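Long-range contacts in N-acetyl-beta-D glucosaminidase (Rhizomucor miehei CAU432, PDB 4ZM6), which probably hydrolyses beta-N-acetylglucosaminides through a glycoside hydrolase family 3 domain and also carries a GCN5-related glucosamine N-acetyltransferase region that binds acetyl-CoA: residues T109-N113 and K676-R680; L163-E167 and F639-G643; T94-G98 and L363-Y368. One frame throughout, in Å; residues are numbered along the deposited sequence.

Contact 1: residues T109-N113 and K676-R680; sequences TAARN and KKGWR. With ACO (acetyl coenzyme *a), chain C.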
loop_
_atom_site.group_PDB
_atom_site.type_symbol
_atom_site.label_atom_id
_atom_site.label_comp_id
_atom_site.label_asym_id
_atom_site.label_seq_id
_atom_site.Cartn_x
_atom_site.Cartn_y
_atom_site.Cartn_z
ATOM N N THR A 109 17.091 7.489 7.428
ATOM C CA THR A 109 18.449 7.866 7.046
ATOM C C THR A 109 19.402 7.739 8.233
ATOM O O THR A 109 20.492 7.173 8.108
ATOM C CB THR A 109 18.503 9.301 6.492
ATOM O OG1 THR A 109 17.579 9.426 5.401
ATOM C CG2 THR A 109 19.916 9.647 6.016
ATOM N N ALA A 110 18.975 8.254 9.383
ATOM C CA ALA A 110 19.752 8.137 10.622
ATOM C C ALA A 110 20.065 6.672 10.945
ATOM O O ALA A 110 21.216 6.320 11.206
ATOM C CB ALA A 110 19.013 8.793 11.782
ATOM N N ALA A 111 19.046 5.820 10.911
ATOM C CA ALA A 111 19.250 4.397 11.157
ATOM C C ALA A 111 20.203 3.774 10.155
ATOM O O ALA A 111 21.034 2.951 10.529
ATOM C CB ALA A 111 17.931 3.655 11.122
ATOM N N ARG A 112 20.059 4.146 8.883
ATOM C CA ARG A 112 20.911 3.605 7.822
ATOM C C ARG A 112 22.355 3.918 8.156
ATOM O O ARG A 112 23.205 3.028 8.155
ATOM C CB ARG A 112 20.550 4.203 6.457
ATOM C CG ARG A 112 21.381 3.681 5.285
ATOM C CD ARG A 112 21.408 4.672 4.128
ATOM N NE ARG A 112 22.090 5.919 4.482
ATOM C CZ ARG A 112 22.082 7.033 3.746
ATOM N NH1 ARG A 112 21.434 7.083 2.584
ATOM N NH2 ARG A 112 22.732 8.109 4.172
ATOM N N ASN A 113 22.610 5.185 8.463
ATOM C CA ASN A 113 23.948 5.633 8.825
ATOM C C ASN A 113 24.513 4.916 10.038
ATOM O O ASN A 113 25.693 4.565 10.058
ATOM C CB ASN A 113 23.959 7.145 9.043
ATOM C CG ASN A 113 23.772 7.910 7.749
ATOM O OD1 ASN A 113 24.128 7.425 6.671
ATOM N ND2 ASN A 113 23.206 9.102 7.843
ATOM N N LYS A 676 26.235 15.755 5.400
ATOM C CA LYS A 676 25.969 15.347 6.781
ATOM C C LYS A 676 25.019 14.149 6.908
ATOM O O LYS A 676 25.083 13.421 7.898
ATOM C CB LYS A 676 25.409 16.529 7.569
ATOM C CG LYS A 676 25.507 16.382 9.072
ATOM C CD LYS A 676 25.857 17.722 9.701
ATOM C CE LYS A 676 26.092 17.589 11.194
ATOM N NZ LYS A 676 24.883 17.083 11.904
ATOM N N LYS A 677 24.136 13.966 5.925
ATOM C CA LYS A 677 23.239 12.805 5.865
ATOM C C LYS A 677 23.927 11.579 5.268
ATOM O O LYS A 677 23.397 10.473 5.358
ATOM C CB LYS A 677 21.998 13.111 5.020
ATOM C CG LYS A 677 21.141 14.256 5.531
ATOM C CD LYS A 677 20.124 13.802 6.559
ATOM C CE LYS A 677 19.241 14.962 6.988
ATOM N NZ LYS A 677 18.699 14.763 8.359
ATOM N N GLY A 678 25.083 11.774 4.636
ATOM C CA GLY A 678 25.863 10.660 4.096
ATOM C C GLY A 678 26.205 10.739 2.619
ATOM O O GLY A 678 26.920 9.874 2.116
ATOM N N TRP A 679 25.698 11.754 1.919
ATOM C CA TRP A 679 25.998 11.935 0.501
ATOM C C TRP A 679 27.476 12.235 0.310
ATOM O O TRP A 679 28.030 13.066 1.019
ATOM C CB TRP A 679 25.174 13.084 -0.099
ATOM C CG TRP A 679 23.712 12.781 -0.275
ATOM C CD1 TRP A 679 22.719 12.972 0.638
ATOM C CD2 TRP A 679 23.081 12.241 -1.441
ATOM N NE1 TRP A 679 21.517 12.581 0.116
ATOM C CE2 TRP A 679 21.707 12.131 -1.160
ATOM C CE3 TRP A 679 23.545 11.833 -2.692
ATOM C CZ2 TRP A 679 20.788 11.641 -2.083
ATOM C CZ3 TRP A 679 22.632 11.345 -3.611
ATOM C CH2 TRP A 679 21.268 11.251 -3.299
ATOM N N ARG A 680 28.097 11.562 -0.656
ATOM C CA ARG A 680 29.501 11.789 -0.988
ATOM C C ARG A 680 29.653 12.897 -2.052
ATOM O O ARG A 680 29.553 12.634 -3.253
ATOM C CB ARG A 680 30.147 10.476 -1.460
HETATM N N1A ACO C . 15.381 21.809 16.776
HETATM C C2A ACO C . 16.659 22.230 16.628
HETATM N N3A ACO C . 17.367 22.058 15.490
HETATM C C4A ACO C . 16.822 21.449 14.404
HETATM C C5A ACO C . 15.434 20.958 14.500
HETATM C C6A ACO C . 14.714 21.177 15.776
HETATM N N6A ACO C . 13.435 20.755 15.923
HETATM N N7A ACO C . 15.141 20.394 13.324
HETATM C C8A ACO C . 16.240 20.503 12.533
HETATM N N9A ACO C . 17.248 21.126 13.177
HETATM C C1B ACO C . 18.590 21.414 12.598
HETATM C C2B ACO C . 19.610 20.330 12.935
HETATM O O2B ACO C . 20.835 20.928 13.380
HETATM C C3B ACO C . 19.792 19.515 11.663
HETATM O O3B ACO C . 21.136 19.046 11.442
HETATM P P3B ACO C . 22.425 19.917 10.973
HETATM O O7A ACO C . 22.353 19.941 9.460
HETATM O O8A ACO C . 22.295 21.256 11.663
HETATM O O9A ACO C . 23.572 19.095 11.489
HETATM C C4B ACO C . 19.265 20.423 10.554
HETATM O O4B ACO C . 18.492 21.466 11.169
HETATM C C5B ACO C . 18.425 19.643 9.551
HETATM O O5B ACO C . 17.492 20.544 8.971
HETATM P P1A ACO C . 16.000 20.104 8.593
HETATM O O1A ACO C . 15.061 20.987 9.382
HETATM O O2A ACO C . 15.826 18.610 8.630
HETATM O O3A ACO C . 16.089 20.567 7.060
HETATM P P2A ACO C . 15.304 21.858 6.538
HETATM O O4A ACO C . 13.834 21.647 6.817
HETATM O O5A ACO C . 15.974 23.097 7.059
HETATM O O6A ACO C . 15.594 21.736 4.965
HETATM C CBP ACO C . 17.041 22.287 3.101
HETATM C CCP ACO C . 16.936 21.672 4.486
HETATM C CDP ACO C . 16.185 21.498 2.121
HETATM C CEP ACO C . 18.492 22.214 2.652
HETATM C CAP ACO C . 16.562 23.736 3.218
HETATM O OAP ACO C . 17.580 24.524 3.827
HETATM C C9P ACO C . 16.167 24.347 1.904
HETATM O O9P ACO C . 14.988 24.330 1.576
HETATM N N8P ACO C . 17.110 24.908 1.150
HETATM C C7P ACO C . 16.763 25.556 -0.100
HETATM C C6P ACO C . 17.969 25.842 -0.977
HETATM C C5P ACO C . 18.640 24.621 -1.581
HETATM O O5P ACO C . 19.822 24.754 -1.848
HETATM N N4P ACO C . 17.971 23.487 -1.846
HETATM C C3P ACO C . 18.610 22.340 -2.500
HETATM C C2P ACO C . 18.473 22.366 -4.027
HETATM S S1P ACO C . 19.659 21.333 -4.853
HETATM C C ACO C . 18.918 19.852 -4.976
HETATM O O ACO C . 17.831 19.659 -4.461
HETATM C CH3 ACO C . 19.639 18.780 -5.728
#
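The side chains of Lys-677 and Thr-109 cross at about a right angle and illustrate how one residue can serve a domain interface and a ligand site at once. The lysine CB lies 4.2 Å from Thr-109 CG2. CG then swings back from that methyl, and the bend at chi2 (-86°) brings CD to within 4.2 Å of the same Thr-109 CG2. Past CE, the chain runs on to the ammonium NZ, which is hydrogen-bonded to Thr-629, which binds acetyl-CoA. Thr-109 turns its hydroxyl to Asp-633; its methyl lies against the lysine and over one face of the Arg-112 guanidinium, toward the rim. The backbone here is a Schellman motif: helix 665-677 stops, and Gly-678 leaves it with positive phi (125°), presenting the carbonyl of Lys-677 to helix 108-125. Asn-113 takes that carbonyl, its ND2 donating to Lys-677 O at 2.8 Å with an N-H...O angle of 159°; the amide nitrogen comes from above the carbonyl plane. Arg-112 NH2 also sits beside this oxygen, but poorly aligned for a bond. Instead NH2 donates to Asn-113 OD1 at 2.9 Å, in the guanidinium plane; with a weak bond from Arg-112 NE and the ND2 bond, this helps hold the amide's turn. Lys-676, pointing away from helix 108-125, carries its NZ to O9A of the 3'-phosphate of acetyl-CoA.

Contact 2: residues L163-E167 and F639-G643; sequences LAQVE and FREQG
Arg-640 and Glu-167 form a buried salt bridge between two helices, 627-642 of the acetyltransferase region and 155-171 of the glycosidase domain, so the contact is a domain interface. The pair belongs to a group of charged side chains, with Arg-112 packed on both, and is flanked by Leu-163 and Ala-164. The bridge uses the inner nitrogen of the guanidinium: Arg-640 NE donates to Glu-167 OE2 at 2.7 Å, with an N-H...O angle of 145°. The carboxylate oxygen lies close to the guanidinium plane, yet the nitrogen meets it from above the carboxylate plane, the two planes being 58° apart. An extended glutamate side chain, with CG anti to the backbone N (chi1 163°), spans the gap, while the arginine bends at chi3 and brings NE round to the oxygen. One face of the guanidinium is covered by Ala-164, whose CB stands over its centre, 3.9 Å from Arg-640 CZ. Leu-163 runs past the arginine in the opposite direction; its CB is 3.8 Å from Arg-640 CD, and its CD2 reaches Glu-641 CG at 3.9 Å. The second oxygen, Glu-167 OE1, pairs with Arg-171, and two arginines on one carboxylate would be expected to favour its ionised form. The glycosidase helix packs near the C-terminal end of helix 627-642, which follows the acetyl-CoA-binding glycine-rich turn, as in the GNAT fold.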
loop_
_atom_site.group_PDB
_atom_site.type_symbol
_atom_site.label_atom_id
_atom_site.label_comp_id
_atom_site.label_asym_id
_atom_site.label_seq_id
_atom_site.Cartn_x
_atom_site.Cartn_y
_atom_site.Cartn_z
ATOM N N LEU A 163 14.455 -2.014 6.854
ATOM C CA LEU A 163 15.075 -1.925 5.523
ATOM C C LEU A 163 16.333 -1.073 5.543
ATOM O O LEU A 163 17.362 -1.463 4.996
ATOM C CB LEU A 163 14.113 -1.302 4.502
ATOM C CG LEU A 163 13.493 -2.201 3.436
ATOM C CD1 LEU A 163 12.398 -3.088 4.010
ATOM C CD2 LEU A 163 12.937 -1.327 2.325
ATOM N N ALA A 164 16.229 0.099 6.162
ATOM C CA ALA A 164 17.311 1.071 6.176
ATOM C C ALA A 164 18.576 0.498 6.789
ATOM O O ALA A 164 19.673 0.758 6.299
ATOM C CB ALA A 164 16.883 2.317 6.932
ATOM N N GLN A 165 18.416 -0.279 7.859
ATOM C CA GLN A 165 19.554 -0.850 8.582
ATOM C C GLN A 165 20.138 -2.054 7.853
ATOM O O GLN A 165 21.355 -2.208 7.793
ATOM C CB GLN A 165 19.159 -1.227 10.012
ATOM C CG GLN A 165 18.934 -0.026 10.920
ATOM C CD GLN A 165 19.351 -0.286 12.360
ATOM O OE1 GLN A 165 18.968 -1.290 12.962
ATOM N NE2 GLN A 165 20.147 0.621 12.918
ATOM N N VAL A 166 19.272 -2.900 7.302
ATOM C CA VAL A 166 19.709 -4.001 6.444
ATOM C C VAL A 166 20.554 -3.462 5.284
ATOM O O VAL A 166 21.611 -4.005 4.978
ATOM C CB VAL A 166 18.511 -4.796 5.891
ATOM C CG1 VAL A 166 18.954 -5.768 4.804
ATOM C CG2 VAL A 166 17.806 -5.540 7.020
ATOM N N GLU A 167 20.086 -2.394 4.645
ATOM C CA GLU A 167 20.902 -1.683 3.665
ATOM C C GLU A 167 22.218 -1.272 4.317
ATOM O O GLU A 167 23.283 -1.702 3.893
ATOM C CB GLU A 167 20.167 -0.449 3.105
ATOM C CG GLU A 167 21.074 0.564 2.405
ATOM C CD GLU A 167 20.325 1.590 1.572
ATOM O OE1 GLU A 167 20.959 2.557 1.109
ATOM O OE2 GLU A 167 19.108 1.444 1.368
ATOM N N PHE A 639 13.434 5.044 -3.108
ATOM C CA PHE A 639 14.542 4.487 -3.872
ATOM C C PHE A 639 14.930 3.124 -3.329
ATOM O O PHE A 639 15.123 2.174 -4.085
ATOM C CB PHE A 639 15.775 5.385 -3.790
ATOM C CG PHE A 639 15.631 6.714 -4.480
ATOM C CD1 PHE A 639 14.974 6.832 -5.699
ATOM C CD2 PHE A 639 16.211 7.848 -3.926
ATOM C CE1 PHE A 639 14.861 8.062 -6.323
ATOM C CE2 PHE A 639 16.108 9.077 -4.552
ATOM C CZ PHE A 639 15.429 9.186 -5.749
ATOM N N ARG A 640 15.044 3.047 -2.008
ATOM C CA ARG A 640 15.461 1.830 -1.324
ATOM C C ARG A 640 14.558 0.649 -1.675
ATOM O O ARG A 640 15.050 -0.429 -2.003
ATOM C CB ARG A 640 15.470 2.075 0.188
ATOM C CG ARG A 640 15.990 0.924 1.028
ATOM C CD ARG A 640 16.073 1.312 2.495
ATOM N NE ARG A 640 16.952 2.467 2.726
ATOM C CZ ARG A 640 16.587 3.639 3.256
ATOM N NH1 ARG A 640 15.335 3.877 3.636
ATOM N NH2 ARG A 640 17.496 4.591 3.412
ATOM N N GLU A 641 13.245 0.861 -1.611
ATOM C CA GLU A 641 12.264 -0.178 -1.950
ATOM C C GLU A 641 12.331 -0.561 -3.420
ATOM O O GLU A 641 12.136 -1.726 -3.767
ATOM C CB GLU A 641 10.841 0.289 -1.625
ATOM C CG GLU A 641 10.546 0.434 -0.141
ATOM C CD GLU A 641 9.272 1.220 0.124
ATOM O OE1 GLU A 641 9.296 2.468 0.004
ATOM O OE2 GLU A 641 8.243 0.590 0.451
ATOM N N GLN A 642 12.593 0.424 -4.278
ATOM C CA GLN A 642 12.690 0.199 -5.721
ATOM C C GLN A 642 13.987 -0.477 -6.153
ATOM O O GLN A 642 14.072 -0.981 -7.271
ATOM C CB GLN A 642 12.545 1.522 -6.482
ATOM C CG GLN A 642 11.165 2.145 -6.388
ATOM C CD GLN A 642 10.084 1.194 -6.848
ATOM O OE1 GLN A 642 10.106 0.717 -7.984
ATOM N NE2 GLN A 642 9.142 0.900 -5.965
ATOM N N GLY A 643 14.993 -0.481 -5.286
ATOM C CA GLY A 643 16.294 -1.042 -5.628
ATOM C C GLY A 643 17.145 -0.075 -6.433
ATOM O O GLY A 643 18.050 -0.491 -7.155
#

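Contact 3: residues T94-G98 and L363-Y368; sequences TYLPG and LSKELY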
loop_
_atom_site.group_PDB
_atom_site.type_symbol
_atom_site.label_atom_id
_atom_site.label_comp_id
_atom_site.label_asym_id
_atom_site.label_seq_id
_atom_site.Cartn_x
_atom_site.Cartn_y
_atom_site.Cartn_z
ATOM N N THR A 94 31.698 2.274 19.177
ATOM C CA THR A 94 30.889 3.430 19.544
ATOM C C THR A 94 29.485 3.038 20.005
ATOM O O THR A 94 28.902 2.089 19.492
ATOM C CB THR A 94 30.770 4.400 18.353
ATOM O OG1 THR A 94 32.074 4.686 17.837
ATOM C CG2 THR A 94 30.088 5.705 18.770
ATOM N N TYR A 95 28.962 3.770 20.986
ATOM C CA TYR A 95 27.545 3.692 21.345
ATOM C C TYR A 95 26.732 4.482 20.321
ATOM O O TYR A 95 26.829 5.707 20.257
ATOM C CB TYR A 95 27.284 4.279 22.743
ATOM C CG TYR A 95 27.753 3.415 23.891
ATOM C CD1 TYR A 95 27.027 2.299 24.281
ATOM C CD2 TYR A 95 28.916 3.720 24.593
ATOM C CE1 TYR A 95 27.450 1.497 25.329
ATOM C CE2 TYR A 95 29.347 2.927 25.643
ATOM C CZ TYR A 95 28.610 1.816 26.008
ATOM O OH TYR A 95 29.029 1.015 27.049
ATOM N N LEU A 96 25.940 3.786 19.518
ATOM C CA LEU A 96 24.994 4.448 18.620
ATOM C C LEU A 96 23.580 3.966 18.943
ATOM O O LEU A 96 23.403 2.846 19.430
ATOM C CB LEU A 96 25.346 4.173 17.155
ATOM C CG LEU A 96 26.706 4.713 16.697
ATOM C CD1 LEU A 96 27.152 4.020 15.417
ATOM C CD2 LEU A 96 26.672 6.224 16.520
ATOM N N PRO A 97 22.569 4.812 18.681
ATOM C CA PRO A 97 21.184 4.523 19.068
ATOM C C PRO A 97 20.682 3.134 18.676
ATOM O O PRO A 97 20.817 2.730 17.523
ATOM C CB PRO A 97 20.389 5.593 18.326
ATOM C CG PRO A 97 21.331 6.734 18.204
ATOM C CD PRO A 97 22.686 6.120 18.010
ATOM N N GLY A 98 20.117 2.418 19.647
ATOM C CA GLY A 98 19.443 1.148 19.399
ATOM C C GLY A 98 18.080 1.364 18.783
ATOM O O GLY A 98 17.676 2.497 18.523
ATOM N N LEU A 363 28.918 11.417 15.402
ATOM C CA LEU A 363 27.594 10.980 14.969
ATOM C C LEU A 363 26.734 10.685 16.194
ATOM O O LEU A 363 25.588 11.119 16.273
ATOM C CB LEU A 363 27.696 9.737 14.072
ATOM C CG LEU A 363 26.395 9.198 13.455
ATOM C CD1 LEU A 363 25.789 10.200 12.484
ATOM C CD2 LEU A 363 26.634 7.866 12.763
ATOM N N SER A 364 27.307 9.952 17.145
ATOM C CA SER A 364 26.618 9.595 18.380
ATOM C C SER A 364 26.106 10.825 19.129
ATOM O O SER A 364 24.943 10.864 19.522
ATOM C CB SER A 364 27.536 8.778 19.289
ATOM O OG SER A 364 26.845 8.361 20.453
ATOM N N LYS A 365 26.970 11.823 19.325
ATOM C CA LYS A 365 26.562 13.083 19.972
ATOM C C LYS A 365 25.406 13.730 19.216
ATOM O O LYS A 365 24.419 14.156 19.823
ATOM C CB LYS A 365 27.720 14.092 20.045
ATOM C CG LYS A 365 28.678 13.918 21.216
ATOM C CD LYS A 365 29.838 12.986 20.884
ATOM C CE LYS A 365 30.944 13.044 21.931
ATOM N NZ LYS A 365 31.747 14.301 21.865
ATOM N N GLU A 366 25.547 13.802 17.892
ATOM C CA GLU A 366 24.559 14.450 17.030
ATOM C C GLU A 366 23.208 13.744 17.054
ATOM O O GLU A 366 22.169 14.400 17.133
ATOM C CB GLU A 366 25.075 14.533 15.588
ATOM C CG GLU A 366 26.131 15.611 15.381
ATOM C CD GLU A 366 26.873 15.500 14.051
ATOM O OE1 GLU A 366 26.742 14.472 13.344
ATOM O OE2 GLU A 366 27.601 16.460 13.718
ATOM N N LEU A 367 23.221 12.417 16.991
ATOM C CA LEU A 367 21.977 11.658 16.973
ATOM C C LEU A 367 21.279 11.684 18.316
ATOM O O LEU A 367 20.087 11.984 18.380
ATOM C CB LEU A 367 22.204 10.206 16.543
ATOM C CG LEU A 367 22.575 9.976 15.073
ATOM C CD1 LEU A 367 22.565 8.481 14.768
ATOM C CD2 LEU A 367 21.642 10.727 14.129
ATOM N N TYR A 368 22.013 11.388 19.386
ATOM C CA TYR A 368 21.398 11.242 20.710
ATOM C C TYR A 368 20.694 12.505 21.201
ATOM O O TYR A 368 19.763 12.406 21.988
ATOM C CB TYR A 368 22.403 10.736 21.751
ATOM C CG TYR A 368 22.573 9.228 21.745
ATOM C CD1 TYR A 368 21.568 8.392 22.227
ATOM C CD2 TYR A 368 23.735 8.632 21.260
ATOM C CE1 TYR A 368 21.717 7.013 22.226
ATOM C CE2 TYR A 368 23.890 7.255 21.255
ATOM C CZ TYR A 368 22.879 6.451 21.739
ATOM O OH TYR A 368 23.030 5.082 21.739
#
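The loop that leads into helix 99-105 of the glycosidase domain lies against the last turns of helix 357-368, with Tyr-95, Leu-96 and Pro-97 meeting Ser-364, Leu-367 and Tyr-368. Ser-364 OG donates to Tyr-95 O at 2.7 Å, approaching the carbonyl almost end-on (C=O...O angle 172°). With OG anti to the backbone N (chi1 -176°), the serine reaches out from its helix to the extended backbone of the loop. A CH-pi contact follows one step on: Pro-97 CG stands over one face of the Tyr-368 ring, 4.0 Å from the centroid, while the carbonyl oxygen of Tyr-95 lies at the ring's edge. Helix 357-368 immediately precedes strand 373-377, an outer strand of the six-stranded sheet, consistent with a link between the parallel-sheet domain and the domain built on the six-stranded sheet. Tyr-368 OH and Gly-98 N, the latter at the N-cap position of helix 99-105, are hydrogen-bonded to the two carboxylate oxygens of Glu-500. The same Pro-97 CG also touches Leu-367 CB at 3.9 Å, the two side chains crossing at about a right angle, and Leu-96 CD2 reaches Leu-363 CD2 at 4.1 Å.

Helix 108-125 ties the three contacts together. Contacts 1 and 2 have centres about 13 Å apart and meet at Arg-112, whose CG lies 3.5 Å from Ala-164 O; both join the glycosidase domain to the acetyltransferase region. Contact 3, its centre also about 13 Å from that of contact 1, joins the 94-98 loop to helix 357-368, probably both of the glycosidase part, and meets contact 1 where Ala-110 CB touches Leu-367 CD2 at 4.0 Å. A long, weak ion pair between Lys-676 and Glu-366 adds a second link, beside the acetyl-CoA phosphate. Contacts 2 and 3, about 21 Å apart between centres, do not touch. Contact 1 alone holds a residue that binds acetyl-CoA.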